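Local structure of DUF357 domain-containing protein (Archaeoglobus fulgidus DSM 4304, 2OO2) at residues N34-A37 with S42-F45; E36-D41 with W62-I67. The protein is of unknown function; it belongs to the DUF357 family and is a small, mainly helical protein whose assembly contains two copies of the chain. All coordinates share one frame; numbering follows the deposited sequence.

Overall arrangement
Both contacts use helix 29-47, and their segments overlap at Glu-36 and Ala-37. Contact 1 lies along this one helix, where Glu-36 and Arg-43 meet two turns apart. Contact 2 joins the same helix to helix 51-70 through Tyr-38 and Trp-64. The centres of contacts 1 and 2 are about 7 Å apart. The contacts also touch directly. Ile-35 CD1 packs 3.6 Å from Leu-65 CA, and Ile-35 CG1 lies 3.7 Å from Trp-64 CB. Contact 1 is polar and links on to helix 3-21 through Glu-19. Contact 2 is aromatic and lies near the second subunit, which packs on Trp-62, Ala-63, Trp-64 and Ile-67. The function is unknown, so neither contact can be tied to an active site.

Contact 1: N34-A37 with S42-F45; sequences NIEA and SRYF
The Glu-36 side chain leaves its helix with CG anti to the backbone N (chi1 -174°) and then bends at chi2, while the Arg-43 chain bends at chi3 (-60°). These turns bring the carboxylate and the guanidinium together above the surface of helix 29-47. The two residues are seven positions, or about two turns, apart. Their CA atoms are 10.4 Å apart, and the gap is spanned by the two long side chains, with a water on one side. The chains cross at about a right angle.

Glu-36 OE2 and Arg-43 NH2 form a salt bridge at 3.3 Å. It is a long, weak ion pair, with no direct hydrogen bond between the two residues. The carboxylate and guanidinium planes are 28° apart, and OE2 reaches the guanidinium obliquely. The second oxygen works through water. A water molecule donates a hydrogen bond to Glu-36 OE1 at 2.8 Å. The same water accepts one from Arg-43 NH1 at 2.9 Å. Direct ion pair and water bridge together close a ring that joins both carboxylate oxygens to both terminal nitrogens.

Arg-43 has a stronger partner outside the pair. Its NH1 forms a salt bridge with Glu-19 OE2 on helix 3-21, and its side chain also packs on Leu-15 of that helix. Next to it in sequence, the buried Ser-42 hydrogen-bonds through OG to Ala-54 O of helix 51-70.

Both touching residues are exposed. Solvent probably screens the Glu-36 pair, so it is likely to add little to the stability of the helix. The chemistry implies that Arg-43 is held mainly by Glu-19, with Glu-36 as a looser second partner that relies partly on water.

Contact 2: E36-D41 with W62-I67; sequences EAYISD and WAWLEI
One water oxygen is held by two aromatic side chains, Tyr-38 and Trp-64. It lies 2.5 Å from Tyr-38 OH, a short bond. It also accepts a hydrogen bond from Trp-64 NE1 at 3.1 Å. The water sits at the edge of both rings, in the plane of each, and thus bridges helices 29-47 and 51-70.

The rings also touch directly. Tyr-38 CE2 is 3.5 Å from Trp-64 NE1 and 3.7 Å from Trp-64 CD1. They meet rim to rim, and neither lies over the face of the other. The phenol and the five-membered ring have centroids 5.5 Å apart, with planes at 21°. This is therefore not a stack. Both side chains have CG anti to the carbonyl carbon (chi1 -74° for Tyr-38, -83° for Trp-64), and their CB atoms point toward the partner helix.

Other aromatics extend the cluster. Trp-60 meets the Tyr-38 ring, and Phe-31 packs edge-to-face with Trp-64. Trp-64 also packs on Ile-67 of the second subunit. The contact joins two consecutive helices linked by a short turn, a helical hairpin within a three-helix bundle.

Contact 1: N34-A37 with S42-F45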
# COMPACT_ATOMS: atom_id res chain seq x y z
N ASN A 34 0.92 -1.74 -13.51
CA ASN A 34 0.45 -1.95 -12.13
C ASN A 34 -0.23 -0.73 -11.54
O ASN A 34 -1.40 -0.81 -10.93
CB ASN A 34 1.61 -2.43 -11.25
CG ASN A 34 2.06 -3.87 -11.59
OD1 ASN A 34 1.44 -4.52 -12.41
ND2 ASN A 34 3.13 -4.32 -11.00
N ILE A 35 0.44 0.40 -11.69
CA ILE A 35 -0.11 1.72 -11.28
C ILE A 35 -1.56 2.00 -11.81
O ILE A 35 -2.54 2.21 -11.01
CB ILE A 35 0.88 2.94 -11.47
CG1 ILE A 35 2.19 2.69 -10.69
CG2 ILE A 35 0.22 4.25 -10.93
CD1 ILE A 35 3.38 3.64 -11.09
N GLU A 36 -1.70 1.98 -13.14
CA GLU A 36 -3.00 2.17 -13.80
C GLU A 36 -3.97 1.11 -13.43
O GLU A 36 -5.18 1.47 -13.21
CB GLU A 36 -2.91 2.31 -15.34
CG GLU A 36 -4.31 2.67 -16.07
CD GLU A 36 -5.24 3.81 -15.38
OE1 GLU A 36 -4.83 5.03 -15.38
OE2 GLU A 36 -6.40 3.48 -14.92
N ALA A 37 -3.47 -0.12 -13.21
CA ALA A 37 -4.34 -1.30 -12.91
C ALA A 37 -4.95 -1.00 -11.53
O ALA A 37 -6.26 -1.01 -11.36
CB ALA A 37 -3.58 -2.61 -12.88
N SER A 42 -9.09 1.01 -7.80
CA SER A 42 -9.60 1.95 -6.70
C SER A 42 -10.86 2.72 -7.12
O SER A 42 -11.90 2.83 -6.29
CB SER A 42 -8.45 2.90 -6.35
OG SER A 42 -8.79 3.91 -5.43
N ARG A 43 -10.80 3.31 -8.34
CA ARG A 43 -11.96 4.07 -8.97
C ARG A 43 -13.21 3.22 -8.96
O ARG A 43 -14.30 3.69 -8.49
CB ARG A 43 -11.61 4.53 -10.42
CG ARG A 43 -10.80 5.84 -10.41
CD ARG A 43 -10.96 6.69 -11.71
NE ARG A 43 -10.51 5.90 -12.87
CZ ARG A 43 -9.42 6.13 -13.60
NH1 ARG A 43 -8.61 7.18 -13.37
NH2 ARG A 43 -9.13 5.27 -14.59
N TYR A 44 -13.07 1.97 -9.41
CA TYR A 44 -14.21 1.04 -9.53
C TYR A 44 -14.83 0.70 -8.19
O TYR A 44 -16.08 0.83 -8.03
CB TYR A 44 -13.81 -0.25 -10.21
CG TYR A 44 -14.90 -1.33 -10.22
CD1 TYR A 44 -16.15 -1.14 -10.94
CD2 TYR A 44 -14.72 -2.50 -9.53
CE1 TYR A 44 -17.12 -2.18 -10.97
CE2 TYR A 44 -15.70 -3.55 -9.54
CZ TYR A 44 -16.92 -3.31 -10.22
OH TYR A 44 -17.78 -4.33 -10.24
N PHE A 45 -14.01 0.25 -7.23
CA PHE A 45 -14.51 0.04 -5.87
C PHE A 45 -15.04 1.28 -5.18
O PHE A 45 -16.05 1.18 -4.40
CB PHE A 45 -13.47 -0.68 -4.99
CG PHE A 45 -13.06 -2.06 -5.53
CD1 PHE A 45 -14.01 -3.07 -5.71
CD2 PHE A 45 -11.73 -2.34 -5.88
CE1 PHE A 45 -13.72 -4.31 -6.24
CE2 PHE A 45 -11.41 -3.62 -6.41
CZ PHE A 45 -12.37 -4.59 -6.59
O HOH W 1 -5.87 7.33 -14.19

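Contact 2: E36-D41 with W62-I67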
# COMPACT_ATOMS: atom_id res chain seq x y z
N GLU A 36 -1.70 1.98 -13.14
CA GLU A 36 -3.00 2.17 -13.80
C GLU A 36 -3.97 1.11 -13.43
O GLU A 36 -5.18 1.47 -13.21
CB GLU A 36 -2.91 2.31 -15.34
CG GLU A 36 -4.31 2.67 -16.07
CD GLU A 36 -5.24 3.81 -15.38
OE1 GLU A 36 -4.83 5.03 -15.38
OE2 GLU A 36 -6.40 3.48 -14.92
N ALA A 37 -3.47 -0.12 -13.21
CA ALA A 37 -4.34 -1.30 -12.91
C ALA A 37 -4.95 -1.00 -11.53
O ALA A 37 -6.26 -1.01 -11.36
CB ALA A 37 -3.58 -2.61 -12.88
N TYR A 38 -4.11 -0.60 -10.54
CA TYR A 38 -4.78 -0.29 -9.16
C TYR A 38 -5.49 0.99 -9.17
O TYR A 38 -6.65 1.13 -8.44
CB TYR A 38 -3.69 -0.24 -8.07
CG TYR A 38 -3.13 -1.57 -7.67
CD1 TYR A 38 -3.82 -2.43 -6.90
CD2 TYR A 38 -1.81 -1.97 -8.05
CE1 TYR A 38 -3.35 -3.61 -6.46
CE2 TYR A 38 -1.28 -3.21 -7.60
CZ TYR A 38 -2.03 -4.03 -6.82
OH TYR A 38 -1.62 -5.29 -6.33
N ILE A 39 -5.04 2.01 -9.87
CA ILE A 39 -5.92 3.25 -10.09
C ILE A 39 -7.31 2.90 -10.62
O ILE A 39 -8.36 3.33 -9.98
CB ILE A 39 -5.33 4.40 -10.97
CG1 ILE A 39 -4.21 5.15 -10.23
CG2 ILE A 39 -6.43 5.48 -11.40
CD1 ILE A 39 -3.11 5.69 -11.29
N SER A 40 -7.36 2.13 -11.73
CA SER A 40 -8.68 1.66 -12.28
C SER A 40 -9.53 0.95 -11.19
O SER A 40 -10.76 1.28 -10.98
CB SER A 40 -8.50 0.70 -13.46
OG SER A 40 -9.77 0.38 -14.03
N ASP A 41 -8.90 -0.02 -10.51
CA ASP A 41 -9.54 -0.80 -9.45
C ASP A 41 -9.98 0.13 -8.31
O ASP A 41 -11.22 0.06 -7.85
CB ASP A 41 -8.55 -1.85 -8.93
CG ASP A 41 -8.60 -3.17 -9.69
OD1 ASP A 41 -9.19 -3.30 -10.79
OD2 ASP A 41 -8.07 -4.12 -9.08
N TRP A 62 -0.06 3.98 -5.16
CA TRP A 62 1.01 4.85 -4.67
C TRP A 62 2.34 4.14 -4.33
O TRP A 62 3.43 4.72 -4.60
CB TRP A 62 0.49 5.66 -3.48
CG TRP A 62 -0.18 6.90 -3.93
CD1 TRP A 62 -1.57 7.19 -3.87
CD2 TRP A 62 0.44 8.07 -4.48
NE1 TRP A 62 -1.78 8.42 -4.37
CE2 TRP A 62 -0.59 9.02 -4.72
CE3 TRP A 62 1.78 8.43 -4.79
CZ2 TRP A 62 -0.34 10.28 -5.28
CZ3 TRP A 62 2.02 9.67 -5.31
CH2 TRP A 62 0.97 10.58 -5.58
N ALA A 63 2.28 2.91 -3.79
CA ALA A 63 3.49 2.21 -3.41
C ALA A 63 4.27 1.83 -4.68
O ALA A 63 5.48 1.94 -4.67
CB ALA A 63 3.22 0.94 -2.60
N TRP A 64 3.59 1.35 -5.72
CA TRP A 64 4.29 0.95 -7.00
C TRP A 64 4.95 2.20 -7.58
O TRP A 64 6.10 2.12 -8.13
CB TRP A 64 3.34 0.36 -8.05
CG TRP A 64 3.08 -1.12 -7.79
CD1 TRP A 64 2.02 -1.65 -7.10
CD2 TRP A 64 3.93 -2.21 -8.14
NE1 TRP A 64 2.16 -3.04 -7.02
CE2 TRP A 64 3.33 -3.39 -7.65
CE3 TRP A 64 5.16 -2.30 -8.84
CZ2 TRP A 64 3.92 -4.66 -7.83
CZ3 TRP A 64 5.72 -3.57 -9.04
CH2 TRP A 64 5.12 -4.72 -8.53
N LEU A 65 4.22 3.32 -7.51
CA LEU A 65 4.71 4.63 -7.95
C LEU A 65 5.90 5.13 -7.12
O LEU A 65 7.02 5.34 -7.70
CB LEU A 65 3.56 5.67 -8.03
CG LEU A 65 3.88 6.96 -8.78
CD1 LEU A 65 2.57 7.68 -9.07
CD2 LEU A 65 4.82 7.86 -8.01
N GLU A 66 5.75 5.25 -5.79
CA GLU A 66 6.83 5.72 -4.90
C GLU A 66 8.08 4.81 -4.91
O GLU A 66 9.16 5.31 -5.02
CB GLU A 66 6.40 5.94 -3.47
CG GLU A 66 5.51 7.18 -3.38
CD GLU A 66 6.22 8.49 -3.82
OE1 GLU A 66 7.09 9.02 -3.13
OE2 GLU A 66 5.83 9.02 -4.85
N ILE A 67 7.88 3.51 -4.83
CA ILE A 67 8.97 2.54 -4.80
C ILE A 67 9.65 2.43 -6.18
O ILE A 67 10.89 2.26 -6.24
CB ILE A 67 8.56 1.15 -4.20
CG1 ILE A 67 8.03 1.32 -2.76
CG2 ILE A 67 9.74 0.18 -4.24
CD1 ILE A 67 7.21 0.10 -2.20
O HOH W 2 0.79 -5.75 -6.66